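Local coordinates for bacteriocin (Streptococcus pyogenes, PDB 2FU2), which probably acts as a bacteriocin immunity protein, protecting the cell from a cognate antimicrobial peptide, at residues Gln21-Asp24 with Tyr25-Gln28; Lys49-Ser52 with Leu53-Tyr57; Ala29-Glu32 with Leu33-Leu37. One frame throughout, in Å; residues are numbered along the deposited sequence.

Contact 1. Residues Gln21-Asp24 with Tyr25-Gln28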
loop_
_atom_site.group_PDB
_atom_site.type_symbol
_atom_site.label_atom_id
_atom_site.label_comp_id
_atom_site.label_asym_id
_atom_site.label_seq_id
_atom_site.Cartn_x
_atom_site.Cartn_y
_atom_site.Cartn_z
ATOM N N GLN A 21 11.579 1.957 -2.002
ATOM C CA GLN A 21 12.711 1.026 -2.197
ATOM C C GLN A 21 13.911 1.245 -1.253
ATOM O O GLN A 21 14.629 0.307 -0.875
ATOM C CB GLN A 21 13.208 1.036 -3.652
ATOM C CG GLN A 21 12.247 0.383 -4.599
ATOM C CD GLN A 21 12.337 -1.109 -4.624
ATOM O OE1 GLN A 21 11.319 -1.785 -4.462
ATOM N NE2 GLN A 21 13.538 -1.648 -4.849
ATOM N N ALA A 22 14.124 2.510 -0.915
ATOM C CA ALA A 22 15.209 2.949 -0.035
ATOM C C ALA A 22 14.954 2.621 1.452
ATOM O O ALA A 22 15.806 2.895 2.285
ATOM C CB ALA A 22 15.390 4.457 -0.206
ATOM N N ASP A 23 13.779 2.079 1.779
ATOM C CA ASP A 23 13.380 1.824 3.159
ATOM C C ASP A 23 12.947 0.382 3.341
ATOM O O ASP A 23 11.825 -0.013 2.914
ATOM C CB ASP A 23 12.232 2.724 3.579
ATOM C CG ASP A 23 11.915 2.572 5.036
ATOM O OD1 ASP A 23 12.061 3.543 5.806
ATOM O OD2 ASP A 23 11.542 1.474 5.441
ATOM N N ASP A 24 13.810 -0.393 4.007
ATOM C CA ASP A 24 13.654 -1.829 4.081
ATOM C C ASP A 24 12.347 -2.287 4.740
ATOM O O ASP A 24 11.796 -3.301 4.340
ATOM C CB ASP A 24 14.869 -2.408 4.762
ATOM C CG ASP A 24 16.129 -2.232 3.927
ATOM O OD1 ASP A 24 16.036 -2.006 2.681
ATOM O OD2 ASP A 24 17.237 -2.356 4.498
ATOM N N TYR A 25 11.848 -1.539 5.743
ATOM C CA TYR A 25 10.578 -1.905 6.415
ATOM C C TYR A 25 9.331 -1.680 5.530
ATOM O O TYR A 25 8.517 -2.585 5.327
ATOM C CB TYR A 25 10.436 -1.209 7.762
ATOM C CG TYR A 25 9.040 -1.308 8.294
ATOM C CD1 TYR A 25 8.607 -2.467 8.900
ATOM C CD2 TYR A 25 8.125 -0.276 8.115
ATOM C CE1 TYR A 25 7.305 -2.583 9.376
ATOM C CE2 TYR A 25 6.836 -0.352 8.613
ATOM C CZ TYR A 25 6.433 -1.519 9.236
ATOM O OH TYR A 25 5.154 -1.665 9.715
ATOM N N PHE A 26 9.194 -0.494 4.971
ATOM C CA PHE A 26 8.065 -0.268 4.079
ATOM C C PHE A 26 8.135 -1.111 2.809
ATOM O O PHE A 26 7.120 -1.646 2.379
ATOM C CB PHE A 26 7.843 1.231 3.767
ATOM C CG PHE A 26 7.368 2.025 4.968
ATOM C CD1 PHE A 26 6.057 1.902 5.419
ATOM C CD2 PHE A 26 8.254 2.877 5.685
ATOM C CE1 PHE A 26 5.617 2.633 6.512
ATOM C CE2 PHE A 26 7.786 3.610 6.785
ATOM C CZ PHE A 26 6.484 3.477 7.193
ATOM N N ARG A 27 9.320 -1.249 2.219
ATOM C CA ARG A 27 9.432 -2.054 0.973
ATOM C C ARG A 27 8.917 -3.486 1.149
ATOM O O ARG A 27 8.183 -3.997 0.270
ATOM C CB ARG A 27 10.841 -2.113 0.440
ATOM C CG ARG A 27 10.916 -2.586 -1.003
ATOM C CD ARG A 27 12.187 -3.365 -1.328
ATOM N NE ARG A 27 12.514 -4.274 -0.234
ATOM C CZ ARG A 27 13.490 -5.172 -0.236
ATOM N NH1 ARG A 27 14.261 -5.372 -1.306
ATOM N NH2 ARG A 27 13.682 -5.904 0.848
ATOM N N GLN A 28 9.352 -4.141 2.239
ATOM C CA GLN A 28 9.008 -5.531 2.558
ATOM C C GLN A 28 7.524 -5.675 2.932
ATOM O O GLN A 28 6.810 -6.535 2.454
ATOM C CB GLN A 28 9.868 -5.988 3.734
ATOM C CG GLN A 28 9.686 -7.478 4.085
ATOM C CD GLN A 28 10.533 -7.868 5.244
ATOM O OE1 GLN A 28 11.634 -7.308 5.460
ATOM N NE2 GLN A 28 10.037 -8.805 6.026
#
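Asp-23 reaches its carboxylate to the amides of the first turn of helix 24-40, where OD2 accepts from two backbone amides that have no earlier carbonyl to serve them. The firm bond is the one from Phe-26 N, 3.1 Å from Asp-23 OD2 and nearly straight at 168°; this donor approaches from above the carboxylate plane, 35° out of it. Tyr-25 N lies 3.0 Å from Asp-23 OD2, but its bond is strongly bent and weak. With CG anti to the backbone N, the short aspartate side chain brings OD2 within reach of both amides. Aspartate suits the place, since its charge should also be favoured by the positive end of the helix dipole.

Among backbone bonds, Arg-27 N gives a straight one to Asp-23 O at 2.9 Å, and Gln-28 N a weak one to Asp-24 O.

The packing is slight. Phe-26 CD2 rests 3.6 Å from Asp-23 OD2, the ring and carboxylate planes 56° apart, while OD1 lies at the ring edge. Tyr-25 CD2 sits over the centre of one face of the same ring. The bent chain of Arg-27 lays its CG and CD methylenes against the end of Gln-21, and both residues also touch Tyr-15 of helix 4-15. Phe-26 is the buried member, its ring edge-to-face with that of Tyr-57, whereas Tyr-25 OH bonds to Gln-56.

Side-chain acceptance from the second and third residues beyond it makes Asp-23 a classic N-cap, closing the start of helix 24-40 after the short helix 18-21.

Contact 2. Residues Lys49-Ser52 with Leu53-Tyr57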
loop_
_atom_site.group_PDB
_atom_site.type_symbol
_atom_site.label_atom_id
_atom_site.label_comp_id
_atom_site.label_asym_id
_atom_site.label_seq_id
_atom_site.Cartn_x
_atom_site.Cartn_y
_atom_site.Cartn_z
ATOM N N LYS A 49 -5.024 -3.937 7.078
ATOM C CA LYS A 49 -3.585 -3.982 7.143
ATOM C C LYS A 49 -2.916 -2.993 6.202
ATOM O O LYS A 49 -2.016 -2.291 6.610
ATOM C CB LYS A 49 -3.019 -5.383 6.929
ATOM C CG LYS A 49 -3.513 -6.424 7.897
ATOM C CD LYS A 49 -2.936 -7.784 7.527
ATOM C CE LYS A 49 -3.582 -8.929 8.338
ATOM N NZ LYS A 49 -3.796 -8.649 9.827
ATOM N N ILE A 50 -3.334 -2.917 4.955
ATOM C CA ILE A 50 -2.723 -1.913 4.064
ATOM C C ILE A 50 -3.047 -0.505 4.562
ATOM O O ILE A 50 -2.185 0.344 4.677
ATOM C CB ILE A 50 -3.209 -2.084 2.605
ATOM C CG1 ILE A 50 -2.770 -3.448 1.977
ATOM C CG2 ILE A 50 -2.746 -0.856 1.696
ATOM C CD1 ILE A 50 -3.760 -4.043 0.892
ATOM N N ASP A 51 -4.294 -0.269 4.912
ATOM C CA ASP A 51 -4.670 1.026 5.499
ATOM C C ASP A 51 -3.728 1.459 6.648
ATOM O O ASP A 51 -3.177 2.588 6.597
ATOM C CB ASP A 51 -6.128 1.024 5.943
ATOM C CG ASP A 51 -6.660 2.406 6.190
ATOM O OD1 ASP A 51 -6.386 3.312 5.402
ATOM O OD2 ASP A 51 -7.362 2.600 7.185
ATOM N N SER A 52 -3.525 0.561 7.623
ATOM C CA SER A 52 -2.674 0.833 8.754
ATOM C C SER A 52 -1.260 1.138 8.292
ATOM O O SER A 52 -0.652 2.080 8.824
ATOM C CB SER A 52 -2.613 -0.351 9.720
ATOM O OG SER A 52 -3.888 -0.609 10.334
ATOM N N LEU A 53 -0.733 0.338 7.345
ATOM C CA LEU A 53 0.638 0.552 6.864
ATOM C C LEU A 53 0.778 1.923 6.132
ATOM O O LEU A 53 1.703 2.693 6.407
ATOM C CB LEU A 53 1.104 -0.632 5.991
ATOM C CG LEU A 53 2.492 -0.546 5.380
ATOM C CD1 LEU A 53 3.539 -0.675 6.472
ATOM C CD2 LEU A 53 2.739 -1.580 4.297
ATOM N N ILE A 54 -0.181 2.259 5.269
ATOM C CA ILE A 54 -0.151 3.524 4.543
ATOM C C ILE A 54 -0.413 4.716 5.454
ATOM O O ILE A 54 0.292 5.725 5.352
ATOM C CB ILE A 54 -1.104 3.516 3.297
ATOM C CG1 ILE A 54 -0.753 2.367 2.345
ATOM C CG2 ILE A 54 -0.941 4.803 2.519
ATOM C CD1 ILE A 54 0.679 2.523 1.693
ATOM N N ASN A 55 -1.367 4.609 6.377
ATOM C CA ASN A 55 -1.475 5.675 7.413
ATOM C C ASN A 55 -0.140 5.937 8.100
ATOM O O ASN A 55 0.264 7.107 8.235
ATOM C CB ASN A 55 -2.533 5.372 8.457
ATOM C CG ASN A 55 -3.880 5.317 7.864
ATOM O OD1 ASN A 55 -4.086 5.763 6.728
ATOM N ND2 ASN A 55 -4.827 4.788 8.605
ATOM N N GLN A 56 0.526 4.840 8.517
ATOM C CA GLN A 56 1.789 4.877 9.203
ATOM C C GLN A 56 2.824 5.558 8.320
ATOM O O GLN A 56 3.559 6.410 8.786
ATOM C CB GLN A 56 2.218 3.461 9.539
ATOM C CG GLN A 56 3.737 3.263 9.698
ATOM C CD GLN A 56 4.121 1.883 10.261
ATOM O OE1 GLN A 56 3.588 0.846 9.852
ATOM N NE2 GLN A 56 5.047 1.870 11.184
ATOM N N TYR A 57 2.864 5.205 7.026
ATOM C CA TYR A 57 3.813 5.857 6.121
ATOM C C TYR A 57 3.521 7.383 6.022
ATOM O O TYR A 57 4.422 8.276 6.198
ATOM C CB TYR A 57 3.798 5.211 4.741
ATOM C CG TYR A 57 4.859 5.792 3.924
ATOM C CD1 TYR A 57 6.098 5.191 3.864
ATOM C CD2 TYR A 57 4.672 7.033 3.293
ATOM C CE1 TYR A 57 7.159 5.791 3.140
ATOM C CE2 TYR A 57 5.714 7.654 2.562
ATOM C CZ TYR A 57 6.964 7.021 2.489
ATOM O OH TYR A 57 8.000 7.608 1.793
HETATM O O HOH W 1 -4.416 4.792 4.241
#
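Asn-55 stands one turn beyond Asp-51 on helix 44-60, and its side chain folds back over that residue. Its CB lies 3.4 Å from Asp-51 O, the carbonyl that takes the backbone bond from Asn-55 N at 2.7 Å. CG, turned anti to the carbonyl carbon (chi1 -64°), comes within 3.1 Å of Asp-51 O. At the tip the amide is steeply inclined to the carboxylate, their planes 76° apart: ND2 is 3.6 Å from Asp-51 OD2, while OD1 faces Asp-51 OD1 across water 1. That water lies 2.7 Å from Asp-51 OD1 and equally far from Asn-55 OD1, and is hydrogen-bonded to each. Lys-77 of helix 67-78 joins the same two oxygens, by a salt bridge to Asp-51 and a hydrogen bond to Asn-55.

On the buried side, where branched, apolar isoleucine suits the face turned to helix 67-78, Ile-50 and Ile-54 run side by side, CG2 of the first 3.8 Å from CG1 of the second, and reach Val-76 and Leu-72.

Aspartate and asparagine suit the polar side by offering oxygens to the water and the ammonium group, which probably stabilise the aspartate's charge and tie both helices together.

Contact 3. Residues Ala29-Glu32 with Leu33-Leu37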
loop_
_atom_site.group_PDB
_atom_site.type_symbol
_atom_site.label_atom_id
_atom_site.label_comp_id
_atom_site.label_asym_id
_atom_site.label_seq_id
_atom_site.Cartn_x
_atom_site.Cartn_y
_atom_site.Cartn_z
ATOM N N ALA A 29 7.081 -4.799 3.810
ATOM C CA ALA A 29 5.683 -4.662 4.154
ATOM C C ALA A 29 4.773 -4.575 2.920
ATOM O O ALA A 29 3.816 -5.388 2.756
ATOM C CB ALA A 29 5.490 -3.450 5.076
ATOM N N ILE A 30 5.044 -3.607 2.050
ATOM C CA ILE A 30 4.221 -3.504 0.821
ATOM C C ILE A 30 4.309 -4.806 0.004
ATOM O O ILE A 30 3.276 -5.365 -0.489
ATOM C CB ILE A 30 4.623 -2.252 -0.054
ATOM C CG1 ILE A 30 4.359 -0.918 0.703
ATOM C CG2 ILE A 30 3.994 -2.343 -1.491
ATOM C CD1 ILE A 30 2.877 -0.715 1.043
ATOM N N PHE A 31 5.533 -5.331 -0.068
ATOM C CA PHE A 31 5.778 -6.512 -0.836
ATOM C C PHE A 31 4.918 -7.671 -0.285
ATOM O O PHE A 31 4.357 -8.474 -1.055
ATOM C CB PHE A 31 7.261 -6.848 -0.840
ATOM C CG PHE A 31 7.532 -8.244 -1.294
ATOM C CD1 PHE A 31 7.410 -8.584 -2.636
ATOM C CD2 PHE A 31 7.823 -9.242 -0.362
ATOM C CE1 PHE A 31 7.604 -9.901 -3.070
ATOM C CE2 PHE A 31 8.045 -10.591 -0.782
ATOM C CZ PHE A 31 7.924 -10.902 -2.142
ATOM N N GLU A 32 4.797 -7.751 1.036
ATOM C CA GLU A 32 4.096 -8.861 1.637
ATOM C C GLU A 32 2.592 -8.777 1.496
ATOM O O GLU A 32 1.937 -9.758 1.269
ATOM C CB GLU A 32 4.461 -8.998 3.101
ATOM C CG GLU A 32 5.834 -9.497 3.287
ATOM C CD GLU A 32 6.171 -9.887 4.741
ATOM O OE1 GLU A 32 5.230 -10.214 5.520
ATOM O OE2 GLU A 32 7.384 -9.896 5.090
ATOM N N LEU A 33 2.055 -7.585 1.690
ATOM C CA LEU A 33 0.670 -7.318 1.485
ATOM C C LEU A 33 0.298 -7.600 0.014
ATOM O O LEU A 33 -0.693 -8.321 -0.260
ATOM C CB LEU A 33 0.367 -5.859 1.896
ATOM C CG LEU A 33 0.716 -5.589 3.376
ATOM C CD1 LEU A 33 0.474 -4.143 3.895
ATOM C CD2 LEU A 33 -0.050 -6.578 4.282
ATOM N N ALA A 34 1.077 -7.069 -0.935
ATOM C CA ALA A 34 0.785 -7.333 -2.383
ATOM C C ALA A 34 0.839 -8.828 -2.672
ATOM O O ALA A 34 -0.011 -9.322 -3.417
ATOM C CB ALA A 34 1.696 -6.602 -3.287
ATOM N N SER A 35 1.775 -9.583 -2.067
ATOM C CA SER A 35 1.797 -11.027 -2.289
ATOM C C SER A 35 0.584 -11.728 -1.714
ATOM O O SER A 35 0.106 -12.711 -2.289
ATOM C CB SER A 35 3.030 -11.684 -1.697
ATOM O OG SER A 35 4.166 -10.912 -2.065
ATOM N N GLN A 36 0.112 -11.271 -0.560
ATOM C CA GLN A 36 -1.036 -11.902 0.043
ATOM C C GLN A 36 -2.269 -11.684 -0.833
ATOM O O GLN A 36 -3.060 -12.590 -1.047
ATOM C CB GLN A 36 -1.223 -11.400 1.469
ATOM C CG GLN A 36 -2.512 -11.904 2.122
ATOM C CD GLN A 36 -2.765 -11.304 3.542
ATOM O OE1 GLN A 36 -3.882 -11.439 4.109
ATOM N NE2 GLN A 36 -1.735 -10.641 4.112
ATOM N N LEU A 37 -2.419 -10.462 -1.328
ATOM C CA LEU A 37 -3.485 -10.092 -2.249
ATOM C C LEU A 37 -3.411 -10.939 -3.502
ATOM O O LEU A 37 -4.368 -11.614 -3.886
ATOM C CB LEU A 37 -3.309 -8.649 -2.696
ATOM C CG LEU A 37 -4.509 -7.726 -2.830
ATOM C CD1 LEU A 37 -4.167 -6.544 -3.703
ATOM C CD2 LEU A 37 -5.745 -8.414 -3.342
#
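Ser-35 bonds back to Phe-31, one turn earlier along helix 24-40. Two hydrogen bonds from the same residue converge on Phe-31 O: Ser-35 OG donates at 2.6 Å, and Ser-35 N at 3.0 Å with an angle of 152°. They reach the oxygen from opposite faces of the carbonyl plane, each tilted from it. The hydroxyl is carried there by a chi1 of -47°, which sets OG beside its own backbone N. Serine suits this side of the helix because its short polar group can be satisfied by the helix backbone itself.

The remaining main-chain bonds are regular. Leu-33 N to Ala-29 O (3.0 Å) and Ala-34 N to Ile-30 O (2.8 Å) are both nearly straight, and Gln-36 N bonds to Glu-32 O.

Contacts of side chains with the other segment are few and small. The hydroxyl of Ser-35 also sits over one face of the Phe-31 ring, offset toward its rim, with OG 3.7 Å from CE1; the ring is carried to the hydroxyl because its CG lies anti to the backbone N. Leu-33 covers the preceding turn instead, its CG 3.2 Å from Ala-29 O, and Ala-34 CB lies 3.4 Å from Ile-30 O. On the outer surface the extended Glu-32 reaches back to Gln-28 through OE2.

The inner residues divide between two neighbours. Ala-29, Ile-30 and Leu-33 meet Leu-53 of helix 44-60, whereas Ala-34 and Leu-37 pack on Leu-8 of helix 4-15 and Ile-30 on Tyr-15, so helix 24-40 packs against both of these helices.

Overall arrangement
Contacts 1 and 3 follow one another on helix 24-40 and are surface contacts, whereas contact 2, on helix 44-60, is partly buried and nearer the centre of the chain. Their chemistry follows their place: contact 1 satisfies amides at a helix start with a carboxylate, contact 3 returns a hydroxyl to a mid-helix carbonyl, and contact 2 pairs a water-bridged polar face with an apolar isoleucine pair. Leu-53 of contact 2 packs against Ala-29, Ile-30 and Leu-33 of contact 3. Contacts 1 and 2 meet where Phe-26 packs on Leu-53, Gln-56 and Tyr-57, and Tyr-25 OH probably bonds to Gln-56 OE1. All three belong to one all-helical bundle.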